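Long-range contact in laccase (Uncultured bacterium, PDB 4F7K), which probably oxidises phenolic and related substrates while reducing oxygen to water, as multicopper oxidases of the laccase family do: residues 60-65 against 98-103. Residues are numbered along the deposited sequence; the frame is centred on the assembly and turned at random.
Sequences HWHGLR and TFWYHS
The imidazole of His-62 lies on the indole of Trp-100 as an offset stack, planes 27° apart. Trp-100 NE1 lies over one face of the His-62 ring, 3.5 Å from CG, while its bond goes to Ala-230 O; CB of His-62 sits above the pyrrole ring in a CH-pi contact. At the edge of the His-62 ring, ND1 meets NE2 of His-102 at 3.0 Å, a nearly straight hydrogen bond lying in both ring planes, in which either could donate. The edge of the His-60 ring, at CD2, comes to 3.8 Å from the same NE2, those rings being oblique. Strands 59-62 and 97-103 are antiparallel neighbours in a sheet of a cupredoxin-like domain. His-60 and His-62 form one His-X-His pair and His-102 opens another; in laccases such pairs bind the trinuclear copper cluster, so these histidines probably line that site. Here His-60 ND1 bonds to Asp-71 O and its NE2 to His-354 NE2. An alanine in place of His-102 would probably leave His-62 ND1 without this mate, with the bond from NE2 to Thr-375 OG1 and the Trp-100 stack still restraining the ring. On the opposite sheet face Trp-61 CE3 packs on Tyr-101 CB at 3.5 Å.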
ATOM      1  N   HIS A  60       4.720   8.452   6.844  1.00 29.97           N
ATOM      2  CA  HIS A  60       3.828   8.798   5.738  1.00 30.53           C
ATOM      3  C   HIS A  60       2.580   7.911   5.798  1.00 30.12           C
ATOM      4  O   HIS A  60       2.674   6.715   6.003  1.00 30.12           O
ATOM      5  CB  HIS A  60       4.535   8.686   4.380  1.00 29.55           C
ATOM      6  CG  HIS A  60       3.646   8.971   3.214  1.00 33.08           C
ATOM      7  ND1 HIS A  60       2.890  10.122   3.121  1.00 36.28           N
ATOM      8  CD2 HIS A  60       3.394   8.265   2.083  1.00 33.49           C
ATOM      9  CE1 HIS A  60       2.191  10.106   1.997  1.00 36.43           C
ATOM     10  NE2 HIS A  60       2.488   8.998   1.342  1.00 37.44           N
ATOM     11  N   TRP A  61       1.414   8.520   5.663  1.00 30.80           N
ATOM     12  CA  TRP A  61       0.151   7.808   5.650  1.00 29.90           C
ATOM     13  C   TRP A  61      -0.189   7.669   4.167  1.00 30.48           C
ATOM     14  O   TRP A  61      -0.671   8.608   3.541  1.00 32.22           O
ATOM     15  CB  TRP A  61      -0.916   8.562   6.491  1.00 29.95           C
ATOM     16  CG  TRP A  61      -0.288   9.090   7.726  1.00 30.15           C
ATOM     17  CD1 TRP A  61       0.320  10.302   7.881  1.00 30.88           C
ATOM     18  CD2 TRP A  61      -0.073   8.372   8.959  1.00 29.12           C
ATOM     19  NE1 TRP A  61       0.855  10.409   9.146  1.00 31.05           N
ATOM     20  CE2 TRP A  61       0.639   9.235   9.824  1.00 30.48           C
ATOM     21  CE3 TRP A  61      -0.456   7.104   9.425  1.00 27.33           C
ATOM     22  CZ2 TRP A  61       1.017   8.857  11.123  1.00 29.71           C
ATOM     23  CZ3 TRP A  61      -0.105   6.731  10.731  1.00 30.36           C
ATOM     24  CH2 TRP A  61       0.635   7.606  11.557  1.00 30.42           C
ATOM     25  N   HIS A  62       0.065   6.477   3.637  1.00 29.98           N
ATOM     26  CA  HIS A  62       0.107   6.211   2.195  1.00 30.86           C
ATOM     27  C   HIS A  62      -1.280   6.113   1.544  1.00 32.23           C
ATOM     28  O   HIS A  62      -2.018   5.168   1.798  1.00 33.31           O
ATOM     29  CB  HIS A  62       0.937   4.925   1.936  1.00 28.68           C
ATOM     30  CG  HIS A  62       1.356   4.773   0.505  1.00 28.79           C
ATOM     31  ND1 HIS A  62       2.670   4.810   0.114  1.00 29.06           N
ATOM     32  CD2 HIS A  62       0.628   4.635  -0.635  1.00 28.34           C
ATOM     33  CE1 HIS A  62       2.746   4.690  -1.204  1.00 26.57           C
ATOM     34  NE2 HIS A  62       1.521   4.561  -1.679  1.00 29.77           N
ATOM     35  N   GLY A  63      -1.652   7.109   0.743  1.00 34.94           N
ATOM     36  CA  GLY A  63      -3.023   7.218   0.172  1.00 35.81           C
ATOM     37  C   GLY A  63      -4.029   8.100   0.910  1.00 37.83           C
ATOM     38  O   GLY A  63      -5.188   8.284   0.477  1.00 38.77           O
ATOM     39  N   LEU A  64      -3.612   8.667   2.027  1.00 38.25           N
ATOM     40  CA  LEU A  64      -4.526   9.499   2.795  1.00 39.43           C
ATOM     41  C   LEU A  64      -4.599  10.870   2.127  1.00 41.48           C
ATOM     42  O   LEU A  64      -3.589  11.543   1.971  1.00 41.92           O
ATOM     43  CB  LEU A  64      -4.077   9.600   4.262  1.00 37.97           C
ATOM     44  CG  LEU A  64      -4.512   8.535   5.295  1.00 38.43           C
ATOM     45  CD1 LEU A  64      -6.037   8.422   5.392  1.00 36.31           C
ATOM     46  CD2 LEU A  64      -3.916   7.151   5.047  1.00 35.93           C
ATOM     47  N   ARG A  65      -5.804  11.253   1.714  1.00 44.10           N
ATOM     48  CA  ARG A  65      -6.082  12.566   1.185  1.00 46.61           C
ATOM     49  C   ARG A  65      -6.353  13.463   2.378  1.00 47.88           C
ATOM     50  O   ARG A  65      -7.523  13.781   2.667  1.00 50.03           O
ATOM     51  CB  ARG A  65      -7.346  12.530   0.314  1.00 49.13           C
ATOM     52  CG  ARG A  65      -7.261  11.690  -0.967  1.00 49.92           C
ATOM     53  CD  ARG A  65      -8.664  11.198  -1.310  1.00 51.31           C
ATOM     54  NE  ARG A  65      -9.227  11.932  -2.417  1.00 57.31           N
ATOM     55  CZ  ARG A  65     -10.510  11.934  -2.763  1.00 59.17           C
ATOM     56  NH1 ARG A  65     -11.437  11.251  -2.083  1.00 58.25           N
ATOM     57  NH2 ARG A  65     -10.865  12.659  -3.793  1.00 63.41           N
ATOM     58  N   THR A  98      -8.657   0.476   2.467  1.00 36.58           N
ATOM     59  CA  THR A  98      -7.383  -0.095   2.885  1.00 35.54           C
ATOM     60  C   THR A  98      -6.250   0.846   2.490  1.00 34.69           C
ATOM     61  O   THR A  98      -5.980   1.106   1.296  1.00 34.43           O
ATOM     62  CB  THR A  98      -7.157  -1.440   2.205  1.00 35.71           C
ATOM     63  OG1 THR A  98      -8.292  -2.268   2.425  1.00 37.05           O
ATOM     64  CG2 THR A  98      -5.918  -2.129   2.755  1.00 33.96           C
ATOM     65  N   PHE A  99      -5.619   1.393   3.512  1.00 33.50           N
ATOM     66  CA  PHE A  99      -4.476   2.275   3.308  1.00 32.76           C
ATOM     67  C   PHE A  99      -3.302   1.652   4.058  1.00 30.82           C
ATOM     68  O   PHE A  99      -3.431   0.522   4.549  1.00 29.81           O
ATOM     69  CB  PHE A  99      -4.839   3.706   3.753  1.00 33.25           C
ATOM     70  CG  PHE A  99      -5.949   4.309   2.922  1.00 36.17           C
ATOM     71  CD1 PHE A  99      -5.701   4.790   1.638  1.00 35.26           C
ATOM     72  CD2 PHE A  99      -7.254   4.365   3.411  1.00 38.26           C
ATOM     73  CE1 PHE A  99      -6.713   5.319   0.853  1.00 36.85           C
ATOM     74  CE2 PHE A  99      -8.278   4.900   2.641  1.00 38.70           C
ATOM     75  CZ  PHE A  99      -8.014   5.380   1.342  1.00 39.95           C
ATOM     76  N   TRP A 100      -2.166   2.357   4.132  1.00 29.77           N
ATOM     77  CA  TRP A 100      -1.085   1.923   4.999  1.00 27.50           C
ATOM     78  C   TRP A 100      -0.198   3.057   5.414  1.00 27.44           C
ATOM     79  O   TRP A 100      -0.354   4.173   4.956  1.00 28.24           O
ATOM     80  CB  TRP A 100      -0.303   0.737   4.388  1.00 25.85           C
ATOM     81  CG  TRP A 100       0.534   0.945   3.113  1.00 24.35           C
ATOM     82  CD1 TRP A 100       0.107   1.347   1.871  1.00 25.71           C
ATOM     83  CD2 TRP A 100       1.903   0.576   2.957  1.00 25.24           C
ATOM     84  NE1 TRP A 100       1.150   1.299   0.960  1.00 26.15           N
ATOM     85  CE2 TRP A 100       2.267   0.841   1.615  1.00 25.00           C
ATOM     86  CE3 TRP A 100       2.868   0.070   3.838  1.00 20.32           C
ATOM     87  CZ2 TRP A 100       3.557   0.611   1.135  1.00 26.81           C
ATOM     88  CZ3 TRP A 100       4.147  -0.159   3.363  1.00 22.42           C
ATOM     89  CH2 TRP A 100       4.498   0.125   2.022  1.00 22.90           C
ATOM     90  N   TYR A 101       0.733   2.777   6.319  1.00 26.76           N
ATOM     91  CA  TYR A 101       1.632   3.805   6.810  1.00 26.35           C
ATOM     92  C   TYR A 101       3.074   3.280   6.829  1.00 26.10           C
ATOM     93  O   TYR A 101       3.317   2.084   7.026  1.00 25.04           O
ATOM     94  CB  TYR A 101       1.140   4.247   8.192  1.00 26.36           C
ATOM     95  CG  TYR A 101       1.185   3.161   9.255  1.00 27.82           C
ATOM     96  CD1 TYR A 101       2.361   2.943  10.011  1.00 26.46           C
ATOM     97  CD2 TYR A 101       0.058   2.374   9.550  1.00 28.63           C
ATOM     98  CE1 TYR A 101       2.418   1.951  11.015  1.00 22.45           C
ATOM     99  CE2 TYR A 101       0.107   1.386  10.565  1.00 26.27           C
ATOM    100  CZ  TYR A 101       1.313   1.192  11.282  1.00 26.11           C
ATOM    101  OH  TYR A 101       1.407   0.263  12.297  1.00 27.38           O
ATOM    102  N   HIS A 102       4.057   4.137   6.589  1.00 26.81           N
ATOM    103  CA  HIS A 102       5.413   3.633   6.608  1.00 27.67           C
ATOM    104  C   HIS A 102       6.376   4.779   6.896  1.00 29.03           C
ATOM    105  O   HIS A 102       6.035   5.940   6.675  1.00 31.46           O
ATOM    106  CB  HIS A 102       5.746   2.880   5.299  1.00 26.27           C
ATOM    107  CG  HIS A 102       5.499   3.696   4.069  1.00 30.12           C
ATOM    108  ND1 HIS A 102       6.326   4.728   3.685  1.00 30.51           N
ATOM    109  CD2 HIS A 102       4.483   3.678   3.174  1.00 28.72           C
ATOM    110  CE1 HIS A 102       5.856   5.289   2.588  1.00 27.34           C
ATOM    111  NE2 HIS A 102       4.742   4.668   2.252  1.00 28.83           N
ATOM    112  N   SER A 103       7.563   4.481   7.398  1.00 28.68           N
ATOM    113  CA  SER A 103       8.546   5.535   7.533  1.00 30.15           C
ATOM    114  C   SER A 103       8.727   6.233   6.174  1.00 30.05           C
ATOM    115  O   SER A 103       8.637   5.608   5.111  1.00 29.35           O
ATOM    116  CB  SER A 103       9.879   5.026   8.098  1.00 29.07           C
ATOM    117  OG  SER A 103      10.749   4.572   7.058  1.00 32.35           O
TER